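Local coordinates for heterodimeric restriction endonuclease R.BspD6I small subunit (Bacillus sp., PDB 2P14), which serves as the catalytic subunit of a heterodimeric type IIS restriction endonuclease, cleaving DNA in complex with a monomeric site-specific nickase, at residues D6-V11 and W23-V28; V39-L44 and P56-I61. All coordinates share one frame; numbering follows the deposited sequence.

Contact 1. Residues D6-V11 and W23-V28; sequences DFYEEV and WNTYRV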
loop_
_atom_site.group_PDB
_atom_site.type_symbol
_atom_site.label_atom_id
_atom_site.label_comp_id
_atom_site.label_asym_id
_atom_site.label_seq_id
_atom_site.Cartn_x
_atom_site.Cartn_y
_atom_site.Cartn_z
ATOM N N ASP A 6 -11.899 10.879 2.340
ATOM C CA ASP A 6 -13.197 10.994 1.650
ATOM C C ASP A 6 -13.010 11.027 0.137
ATOM O O ASP A 6 -13.887 10.575 -0.599
ATOM C CB ASP A 6 -13.962 12.258 2.091
ATOM C CG ASP A 6 -14.388 12.228 3.548
ATOM O OD1 ASP A 6 -14.454 11.135 4.143
ATOM O OD2 ASP A 6 -14.653 13.334 4.081
ATOM N N PHE A 7 -11.885 11.585 -0.324
ATOM C CA PHE A 7 -11.663 11.675 -1.779
ATOM C C PHE A 7 -11.568 10.294 -2.440
ATOM O O PHE A 7 -11.856 10.143 -3.628
ATOM C CB PHE A 7 -10.469 12.564 -2.158
ATOM C CG PHE A 7 -10.343 12.791 -3.656
ATOM C CD1 PHE A 7 -11.139 13.727 -4.301
ATOM C CD2 PHE A 7 -9.405 12.071 -4.389
ATOM C CE1 PHE A 7 -11.028 13.931 -5.693
ATOM C CE2 PHE A 7 -9.291 12.255 -5.781
ATOM C CZ PHE A 7 -10.090 13.181 -6.425
ATOM N N TYR A 8 -11.182 9.267 -1.698
ATOM C CA TYR A 8 -11.224 7.916 -2.287
ATOM C C TYR A 8 -12.571 7.570 -2.900
ATOM O O TYR A 8 -12.632 6.799 -3.854
ATOM C CB TYR A 8 -10.864 6.839 -1.255
ATOM C CG TYR A 8 -9.381 6.671 -1.018
ATOM C CD1 TYR A 8 -8.816 6.939 0.246
ATOM C CD2 TYR A 8 -8.538 6.228 -2.044
ATOM C CE1 TYR A 8 -7.463 6.748 0.498
ATOM C CE2 TYR A 8 -7.158 6.066 -1.801
ATOM C CZ TYR A 8 -6.642 6.321 -0.537
ATOM O OH TYR A 8 -5.317 6.124 -0.309
ATOM N N GLU A 9 -13.650 8.172 -2.388
ATOM C CA GLU A 9 -14.991 7.855 -2.894
ATOM C C GLU A 9 -15.307 8.644 -4.174
ATOM O O GLU A 9 -16.363 8.422 -4.793
ATOM C CB GLU A 9 -16.057 8.085 -1.797
ATOM C CG GLU A 9 -15.719 7.389 -0.468
ATOM C CD GLU A 9 -15.294 5.929 -0.656
ATOM O OE1 GLU A 9 -15.797 5.267 -1.595
ATOM O OE2 GLU A 9 -14.414 5.445 0.113
ATOM N N GLU A 10 -14.398 9.535 -4.574
ATOM C CA GLU A 10 -14.544 10.317 -5.826
ATOM C C GLU A 10 -13.582 9.859 -6.916
ATOM O O GLU A 10 -13.730 10.218 -8.068
ATOM C CB GLU A 10 -14.354 11.813 -5.588
ATOM C CG GLU A 10 -15.209 12.393 -4.485
ATOM C CD GLU A 10 -16.716 12.123 -4.675
ATOM O OE1 GLU A 10 -17.217 12.227 -5.824
ATOM O OE2 GLU A 10 -17.396 11.805 -3.681
ATOM N N VAL A 11 -12.608 9.037 -6.556
ATOM C CA VAL A 11 -11.559 8.620 -7.499
ATOM C C VAL A 11 -12.161 8.026 -8.785
ATOM O O VAL A 11 -11.675 8.280 -9.900
ATOM C CB VAL A 11 -10.604 7.626 -6.801
ATOM C CG1 VAL A 11 -9.841 6.743 -7.806
ATOM C CG2 VAL A 11 -9.667 8.368 -5.875
ATOM N N TRP A 23 -2.303 8.774 -6.669
ATOM C CA TRP A 23 -2.067 10.118 -6.165
ATOM C C TRP A 23 -2.691 10.369 -4.796
ATOM O O TRP A 23 -2.044 10.954 -3.903
ATOM C CB TRP A 23 -2.601 11.133 -7.179
ATOM C CG TRP A 23 -2.590 12.567 -6.711
ATOM C CD1 TRP A 23 -1.507 13.389 -6.596
ATOM C CD2 TRP A 23 -3.728 13.342 -6.288
ATOM N NE1 TRP A 23 -1.902 14.642 -6.159
ATOM C CE2 TRP A 23 -3.255 14.642 -5.960
ATOM C CE3 TRP A 23 -5.107 13.078 -6.205
ATOM C CZ2 TRP A 23 -4.114 15.670 -5.533
ATOM C CZ3 TRP A 23 -5.952 14.081 -5.763
ATOM C CH2 TRP A 23 -5.454 15.370 -5.433
ATOM N N ASN A 24 -3.912 9.876 -4.595
ATOM C CA ASN A 24 -4.585 10.132 -3.344
ATOM C C ASN A 24 -3.873 9.400 -2.200
ATOM O O ASN A 24 -3.778 9.923 -1.061
ATOM C CB ASN A 24 -6.039 9.716 -3.392
ATOM C CG ASN A 24 -6.850 10.451 -2.352
ATOM O OD1 ASN A 24 -6.729 11.683 -2.226
ATOM N ND2 ASN A 24 -7.659 9.723 -1.587
ATOM N N THR A 25 -3.352 8.229 -2.525
ATOM C CA THR A 25 -2.618 7.442 -1.545
ATOM C C THR A 25 -1.294 8.164 -1.165
ATOM O O THR A 25 -0.904 8.250 0.004
ATOM C CB THR A 25 -2.401 6.029 -2.080
ATOM O OG1 THR A 25 -3.667 5.444 -2.401
ATOM C CG2 THR A 25 -1.694 5.182 -1.005
ATOM N N TYR A 26 -0.577 8.677 -2.156
ATOM C CA TYR A 26 0.565 9.555 -1.911
ATOM C C TYR A 26 0.191 10.744 -0.998
ATOM O O TYR A 26 0.952 11.068 -0.077
ATOM C CB TYR A 26 1.072 10.028 -3.278
ATOM C CG TYR A 26 1.879 11.305 -3.271
ATOM C CD1 TYR A 26 3.234 11.315 -2.934
ATOM C CD2 TYR A 26 1.268 12.510 -3.618
ATOM C CE1 TYR A 26 3.972 12.510 -2.946
ATOM C CE2 TYR A 26 1.993 13.692 -3.638
ATOM C CZ TYR A 26 3.319 13.692 -3.286
ATOM O OH TYR A 26 3.997 14.898 -3.339
ATOM N N ARG A 27 -0.953 11.381 -1.240
ATOM C CA ARG A 27 -1.386 12.485 -0.356
ATOM C C ARG A 27 -1.491 12.042 1.107
ATOM O O ARG A 27 -1.144 12.808 1.996
ATOM C CB ARG A 27 -2.723 13.083 -0.812
ATOM C CG ARG A 27 -2.659 13.773 -2.186
ATOM C CD ARG A 27 -3.690 14.881 -2.255
ATOM N NE ARG A 27 -5.037 14.341 -2.221
ATOM C CZ ARG A 27 -6.140 15.055 -1.977
ATOM N NH1 ARG A 27 -6.081 16.373 -1.726
ATOM N NH2 ARG A 27 -7.305 14.460 -1.982
ATOM N N VAL A 28 -1.967 10.820 1.350
ATOM C CA VAL A 28 -2.052 10.310 2.737
ATOM C C VAL A 28 -0.667 10.260 3.379
ATOM O O VAL A 28 -0.446 10.787 4.494
ATOM C CB VAL A 28 -2.693 8.908 2.781
ATOM C CG1 VAL A 28 -2.592 8.332 4.225
ATOM C CG2 VAL A 28 -4.115 8.967 2.367
#
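Phe7 and Tyr8, on the N-terminal segment 6-11, both pack on the carboxamide of Asn24 in the following helix, the first beside its oxygen, the second beneath its nitrogen. Phe7 can be followed outward. Its CB lies 3.7 Å from NH2 of Arg27, at the edge of the guanidinium, and CG, anti to the backbone N (chi1 -173°), is almost as near to the same nitrogen. CD2 comes within 3.5 Å of Asn24 OD1. Farther out, CE2 meets CZ3 of Trp23 at 3.8 Å, as the indole turns its edge toward the phenyl face in an offset edge-to-face pair with planes 88° apart. The oxygen Phe7 brushes is already gripped side-on by Arg27: NH2 donates to OD1 at 2.8 Å and NE at 3.2 Å, with OD1 nearly in the guanidinium plane. These two bonds hold OD1, and a bond from ND2 to Ile4 O holds the other end; together they would limit turning of the amide, whose ND2 sits 3.3 Å above the centre of the Tyr8 ring, the two planes steeply inclined. The phenol ends in a hydrogen bond, OH donating to Thr25 OG1 over 2.7 Å, so this buried hydroxyl is satisfied, while OG1 is bonded in turn to Phe21 O. Tyr8 and Thr25 both touch Leu109 of the central sheet. Such packing of the N-terminal segment against the long helix 17-32, which flanks the sheet, is consistent with the α/β core of the PD-(D/E)XK nucleases.

Contact 2. Residues V39-L44 and P56-I61; sequences VPNFKL and PGVEDI. With SO4 (sulfate ion), chain C.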
loop_
_atom_site.group_PDB
_atom_site.type_symbol
_atom_site.label_atom_id
_atom_site.label_comp_id
_atom_site.label_asym_id
_atom_site.label_seq_id
_atom_site.Cartn_x
_atom_site.Cartn_y
_atom_site.Cartn_z
ATOM N N VAL A 39 8.751 9.274 -2.624
ATOM C CA VAL A 39 8.980 9.303 -4.085
ATOM C C VAL A 39 7.739 8.764 -4.800
ATOM O O VAL A 39 7.514 7.543 -4.813
ATOM C CB VAL A 39 10.216 8.458 -4.465
ATOM C CG1 VAL A 39 10.572 8.673 -5.945
ATOM C CG2 VAL A 39 11.398 8.833 -3.599
ATOM N N PRO A 40 6.906 9.668 -5.358
ATOM C CA PRO A 40 5.788 9.238 -6.185
ATOM C C PRO A 40 6.265 8.914 -7.589
ATOM O O PRO A 40 6.933 9.742 -8.224
ATOM C CB PRO A 40 4.863 10.466 -6.183
ATOM C CG PRO A 40 5.795 11.644 -6.059
ATOM C CD PRO A 40 6.958 11.141 -5.210
ATOM N N ASN A 41 5.973 7.700 -8.049
ATOM C CA ASN A 41 6.319 7.330 -9.424
ATOM C C ASN A 41 5.211 7.709 -10.407
ATOM O O ASN A 41 4.611 6.835 -11.035
ATOM C CB ASN A 41 6.702 5.847 -9.521
ATOM C CG ASN A 41 7.111 5.445 -10.914
ATOM O OD1 ASN A 41 7.542 6.324 -11.687
ATOM N ND2 ASN A 41 7.032 4.182 -11.239
ATOM N N PHE A 42 4.953 9.002 -10.503
ATOM C CA PHE A 42 3.986 9.552 -11.457
ATOM C C PHE A 42 4.224 11.048 -11.457
ATOM O O PHE A 42 4.953 11.590 -10.606
ATOM C CB PHE A 42 2.521 9.199 -11.080
ATOM C CG PHE A 42 2.151 9.516 -9.635
ATOM C CD1 PHE A 42 1.711 10.797 -9.274
ATOM C CD2 PHE A 42 2.215 8.530 -8.650
ATOM C CE1 PHE A 42 1.367 11.088 -7.951
ATOM C CE2 PHE A 42 1.882 8.839 -7.322
ATOM C CZ PHE A 42 1.455 10.092 -6.993
ATOM N N LYS A 43 3.603 11.723 -12.423
ATOM C CA LYS A 43 3.785 13.166 -12.558
ATOM C C LYS A 43 2.490 13.934 -12.391
ATOM O O LYS A 43 1.397 13.384 -12.499
ATOM C CB LYS A 43 4.407 13.503 -13.924
ATOM C CG LYS A 43 5.722 12.781 -14.181
ATOM C CD LYS A 43 6.852 13.242 -13.231
ATOM C CE LYS A 43 7.398 14.629 -13.649
ATOM N NZ LYS A 43 8.517 15.149 -12.805
ATOM N N LEU A 44 2.626 15.225 -12.134
ATOM C CA LEU A 44 1.475 16.111 -12.068
ATOM C C LEU A 44 1.524 17.060 -13.240
ATOM O O LEU A 44 2.608 17.455 -13.700
ATOM C CB LEU A 44 1.492 16.918 -10.788
ATOM C CG LEU A 44 1.660 16.242 -9.430
ATOM C CD1 LEU A 44 1.496 17.317 -8.389
ATOM C CD2 LEU A 44 0.619 15.151 -9.229
ATOM N N PRO A 56 8.502 2.654 -15.942
ATOM C CA PRO A 56 8.359 1.194 -15.887
ATOM C C PRO A 56 9.330 0.530 -14.901
ATOM O O PRO A 56 10.480 0.961 -14.788
ATOM C CB PRO A 56 8.705 0.739 -17.312
ATOM C CG PRO A 56 8.401 1.941 -18.145
ATOM C CD PRO A 56 8.734 3.142 -17.318
ATOM N N GLY A 57 8.843 -0.501 -14.224
ATOM C CA GLY A 57 9.654 -1.335 -13.351
ATOM C C GLY A 57 9.902 -0.806 -11.958
ATOM O O GLY A 57 10.672 -1.412 -11.229
ATOM N N VAL A 58 9.230 0.289 -11.596
ATOM C CA VAL A 58 9.381 0.951 -10.289
ATOM C C VAL A 58 8.026 1.019 -9.575
ATOM O O VAL A 58 6.999 1.316 -10.191
ATOM C CB VAL A 58 9.961 2.356 -10.457
ATOM C CG1 VAL A 58 10.047 3.108 -9.109
ATOM C CG2 VAL A 58 11.364 2.226 -11.116
ATOM N N GLU A 59 8.054 0.766 -8.262
ATOM C CA GLU A 59 6.849 0.874 -7.421
ATOM C C GLU A 59 6.093 2.198 -7.553
ATOM O O GLU A 59 6.672 3.260 -7.831
ATOM C CB GLU A 59 7.228 0.642 -5.947
ATOM C CG GLU A 59 8.276 1.613 -5.407
ATOM C CD GLU A 59 9.752 1.178 -5.660
ATOM O OE1 GLU A 59 9.999 0.203 -6.421
ATOM O OE2 GLU A 59 10.649 1.854 -5.093
ATOM N N ASP A 60 4.781 2.139 -7.317
ATOM C CA ASP A 60 3.957 3.351 -7.447
ATOM C C ASP A 60 4.395 4.501 -6.538
ATOM O O ASP A 60 4.429 5.657 -6.961
ATOM C CB ASP A 60 2.473 3.057 -7.162
ATOM C CG ASP A 60 1.848 2.108 -8.177
ATOM O OD1 ASP A 60 2.405 1.894 -9.256
ATOM O OD2 ASP A 60 0.770 1.544 -7.880
ATOM N N ILE A 61 4.735 4.174 -5.288
ATOM C CA ILE A 61 5.159 5.160 -4.285
ATOM C C ILE A 61 6.174 4.473 -3.398
ATOM O O ILE A 61 6.002 3.306 -3.056
ATOM C CB ILE A 61 3.994 5.656 -3.380
ATOM C CG1 ILE A 61 2.830 6.169 -4.228
ATOM C CG2 ILE A 61 4.450 6.764 -2.424
ATOM C CD1 ILE A 61 1.481 6.073 -3.494
HETATM S S SO4 C . 5.809 -2.323 -13.668
HETATM O O1 SO4 C . 7.036 -2.941 -13.143
HETATM O O2 SO4 C . 4.974 -3.384 -14.253
HETATM O O3 SO4 C . 6.168 -1.321 -14.679
HETATM O O4 SO4 C . 5.099 -1.682 -12.557
HETATM O O HOH W 1 8.233 5.374 -6.529
#
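Asn41 carries its CG anti to the backbone N (chi1 -178°), which sets CG on the side of 56-61, while Phe42 takes the crowded position between N and carbonyl carbon (chi1 51°), from which its ring extends to bring CE2 within 4.2 Å of Ile61 CG1. Asn41 is the centre of an inverse gamma turn that ends the antiparallel pairing of Pro40 with Ile61, at the edge of the five-stranded mixed sheet. Its backbone N donates to Asp60 O at 2.8 Å. CB packs 3.1 Å from Glu59 O, and ND2 reaches Val58 O at 3.1 Å from above the carbonyl plane, with a bent N-H...O angle of 135°. OD1 accepts from Ile55 N, so one amide ties down two points of the loop. An alanine here would probably leave Val58 O and Ile55 N without these partners and let the loop before Ile61 shift. Ile61 CG1 lies near the plane of the Phe42 ring, and Pro40 CB lies over one face. The CB of Asp60 points away from 39-44, and its OD2 accepts from Cys74 N. A water donates to both Val39 O and Glu59 O, each 2.9 Å from it. Gly57 N donates to a sulfate, probably from the crystallisation liquor and also bonded by His93 NE2, with 2.8 Å from Gly57 N to sulfate O3.

How the contacts relate
Contact 1 and contact 2 use successive parts of the chain, with centres about 16 Å apart, and meet on helix 17-32. One side of that helix receives 6-11; residues of the same helix also pack on the strand and turn of contact 2. Trp23 CA lies 3.6 Å from Phe42 CZ, and Tyr26 N is equally close to Ile61 CD1, at 3.6 Å. Glu22, one residue before 23-28, touches both Phe42 and Asp60. Asp60 N bonds Glu73 OE1 from the adjoining strand, and this acidic grouping is consistent with the active-site region of PD-(D/E)XK nucleases. Contact 2 would then shape that region directly, with contact 1 lying farther off, across the helix.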